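Local coordinates for leucine-rich-repeat protein (Methanosarcina barkeri, PDB 4WNR) that binds GDP and a magnesium ion through its Roc G-domain and, as a whole protein, is thought to act as a serine/threonine-protein kinase, at residues N40-L45 with E201-E206. Numbering follows the deposited sequence.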
loop_
_atom_site.group_PDB
_atom_site.type_symbol
_atom_site.label_atom_id
_atom_site.label_comp_id
_atom_site.label_asym_id
_atom_site.label_seq_id
_atom_site.Cartn_x
_atom_site.Cartn_y
_atom_site.Cartn_z
ATOM N N ASN A 40 -6.659 -16.283 -4.991
ATOM C CA ASN A 40 -7.030 -16.180 -3.575
ATOM C C ASN A 40 -6.067 -15.333 -2.738
ATOM O O ASN A 40 -5.641 -15.742 -1.656
ATOM C CB ASN A 40 -7.185 -17.576 -2.952
ATOM C CG ASN A 40 -8.183 -18.452 -3.694
ATOM O OD1 ASN A 40 -7.970 -19.656 -3.832
ATOM N ND2 ASN A 40 -9.280 -17.861 -4.167
ATOM N N GLU A 41 -5.728 -14.155 -3.255
ATOM C CA GLU A 41 -4.905 -13.185 -2.527
ATOM C C GLU A 41 -5.476 -11.780 -2.652
ATOM O O GLU A 41 -5.943 -11.386 -3.721
ATOM C CB GLU A 41 -3.456 -13.191 -3.020
ATOM C CG GLU A 41 -2.492 -13.946 -2.116
ATOM C CD GLU A 41 -1.040 -13.549 -2.319
ATOM O OE1 GLU A 41 -0.777 -12.486 -2.915
ATOM O OE2 GLU A 41 -0.151 -14.301 -1.868
ATOM N N VAL A 42 -5.433 -11.035 -1.549
ATOM C CA VAL A 42 -5.917 -9.655 -1.509
ATOM C C VAL A 42 -4.989 -8.812 -0.646
ATOM O O VAL A 42 -4.505 -9.273 0.389
ATOM C CB VAL A 42 -7.336 -9.552 -0.905
ATOM C CG1 VAL A 42 -7.942 -8.185 -1.195
ATOM C CG2 VAL A 42 -8.245 -10.647 -1.436
ATOM N N LYS A 43 -4.751 -7.577 -1.076
ATOM C CA LYS A 43 -4.045 -6.598 -0.256
ATOM C C LYS A 43 -5.066 -5.822 0.569
ATOM O O LYS A 43 -6.022 -5.273 0.021
ATOM C CB LYS A 43 -3.226 -5.640 -1.125
ATOM C CG LYS A 43 -2.340 -4.699 -0.319
ATOM C CD LYS A 43 -1.297 -4.001 -1.179
ATOM C CE LYS A 43 -1.919 -2.940 -2.068
ATOM N NZ LYS A 43 -0.903 -2.269 -2.923
ATOM N N VAL A 44 -4.867 -5.796 1.884
ATOM C CA VAL A 44 -5.739 -5.048 2.790
ATOM C C VAL A 44 -4.988 -3.819 3.294
ATOM O O VAL A 44 -3.903 -3.935 3.867
ATOM C CB VAL A 44 -6.214 -5.913 3.976
ATOM C CG1 VAL A 44 -7.064 -5.094 4.939
ATOM C CG2 VAL A 44 -7.011 -7.105 3.472
ATOM N N LEU A 45 -5.579 -2.647 3.085
ATOM C CA LEU A 45 -4.930 -1.375 3.398
ATOM C C LEU A 45 -5.565 -0.703 4.612
ATOM O O LEU A 45 -6.702 -0.231 4.543
ATOM C CB LEU A 45 -5.005 -0.443 2.187
ATOM C CG LEU A 45 -4.195 -0.903 0.969
ATOM C CD1 LEU A 45 -4.766 -0.335 -0.319
ATOM C CD2 LEU A 45 -2.728 -0.526 1.117
ATOM N N GLU A 201 -13.661 -9.142 -6.330
ATOM C CA GLU A 201 -13.804 -9.562 -7.731
ATOM C C GLU A 201 -12.705 -10.504 -8.223
ATOM O O GLU A 201 -12.983 -11.430 -8.988
ATOM C CB GLU A 201 -13.888 -8.343 -8.656
ATOM C CG GLU A 201 -15.177 -7.544 -8.507
ATOM C CD GLU A 201 -15.486 -6.679 -9.718
ATOM O OE1 GLU A 201 -15.700 -5.459 -9.541
ATOM O OE2 GLU A 201 -15.514 -7.215 -10.848
ATOM N N HIS A 202 -11.470 -10.280 -7.783
ATOM C CA HIS A 202 -10.330 -11.080 -8.252
ATOM C C HIS A 202 -10.037 -12.309 -7.378
ATOM O O HIS A 202 -8.976 -12.925 -7.497
ATOM C CB HIS A 202 -9.078 -10.204 -8.405
ATOM C CG HIS A 202 -8.377 -9.906 -7.116
ATOM N ND1 HIS A 202 -8.819 -8.947 -6.232
ATOM C CD2 HIS A 202 -7.255 -10.432 -6.572
ATOM C CE1 HIS A 202 -8.006 -8.902 -5.193
ATOM N NE2 HIS A 202 -7.047 -9.791 -5.376
ATOM N N MET A 203 -10.985 -12.668 -6.517
ATOM C CA MET A 203 -10.877 -13.885 -5.712
ATOM C C MET A 203 -11.226 -15.110 -6.560
ATOM O O MET A 203 -10.630 -16.177 -6.401
ATOM C CB MET A 203 -11.804 -13.812 -4.494
ATOM C CG MET A 203 -11.217 -14.424 -3.235
ATOM S SD MET A 203 -9.820 -13.460 -2.626
ATOM C CE MET A 203 -9.244 -14.503 -1.293
ATOM N N GLN A 204 -12.197 -14.941 -7.455
ATOM C CA GLN A 204 -12.629 -16.004 -8.364
ATOM C C GLN A 204 -11.694 -16.172 -9.565
ATOM O O GLN A 204 -11.726 -17.209 -10.232
ATOM C CB GLN A 204 -14.053 -15.728 -8.860
ATOM C CG GLN A 204 -15.095 -15.640 -7.752
ATOM C CD GLN A 204 -15.269 -16.951 -7.002
ATOM O OE1 GLN A 204 -15.491 -18.000 -7.610
ATOM N NE2 GLN A 204 -15.170 -16.898 -5.676
ATOM N N ILE A 205 -10.876 -15.158 -9.842
ATOM C CA ILE A 205 -9.923 -15.210 -10.956
ATOM C C ILE A 205 -8.837 -16.254 -10.683
ATOM O O ILE A 205 -8.382 -16.409 -9.547
ATOM C CB ILE A 205 -9.288 -13.826 -11.233
ATOM C CG1 ILE A 205 -10.363 -12.850 -11.732
ATOM C CG2 ILE A 205 -8.163 -13.933 -12.262
ATOM C CD1 ILE A 205 -9.895 -11.417 -11.894
ATOM N N GLU A 206 -8.430 -16.957 -11.739
ATOM C CA GLU A 206 -7.462 -18.052 -11.632
ATOM C C GLU A 206 -6.271 -17.856 -12.573
ATOM O O GLU A 206 -6.401 -17.276 -13.652
ATOM C CB GLU A 206 -8.140 -19.405 -11.888
ATOM C CG GLU A 206 -9.007 -19.465 -13.140
ATOM C CD GLU A 206 -9.650 -20.824 -13.353
ATOM O OE1 GLU A 206 -9.837 -21.569 -12.366
ATOM O OE2 GLU A 206 -9.979 -21.148 -14.515
#
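His202 and Met203 reach residues 40-42, within the interrupted strand 36-47, by different torsions: in His202 a chi1 of 79° puts CG between backbone N and carbonyl carbon, and the ring meets Glu41 O with its edge, at NE2, while in Met203 the bend at chi2 (68°) places SD, which lies beside Val42. The one hydrogen bond across the contact runs from His202 NE2 to the carbonyl oxygen of Glu41, 2.5 Å apart. NE2 lies in the carbonyl plane, but the oxygen sits tilted from the imidazole plane and the bond is bent, the N-H...O angle being 130°. Val42 CG1 comes within 4.1 Å of His202 CE1, and Leu256 of helix 243-256 also touches the histidine.

Met203 does the apolar work. Its SD meets Val42 CG2 at 3.4 Å, the two side chains crossing at about a right angle, and its CE rests on the backbone of Asn40, 3.6 Å from both Asn40 CA and Asn40 C. The amide ND2 of Asn40 stands 3.1 Å from Met203 O, too poorly angled for a hydrogen bond. The Glu41 side chain leaves its backbone away from 201-206, and OE2 forms a salt bridge with Lys215 NZ.

The contact joins a strand of the Roc G-domain sheet to the loop that runs from helix 186-198 to strand 206-208, itself paired antiparallel with strand 36-47, well away from the nucleotide. An alanine at His202 would probably leave the carbonyl of Glu41 without its imidazole donor and open a gap beside Val42. In chemical terms, a backbone carbonyl oxygen can only accept, so this single polar link is consistent with NE2 as the protonated donor.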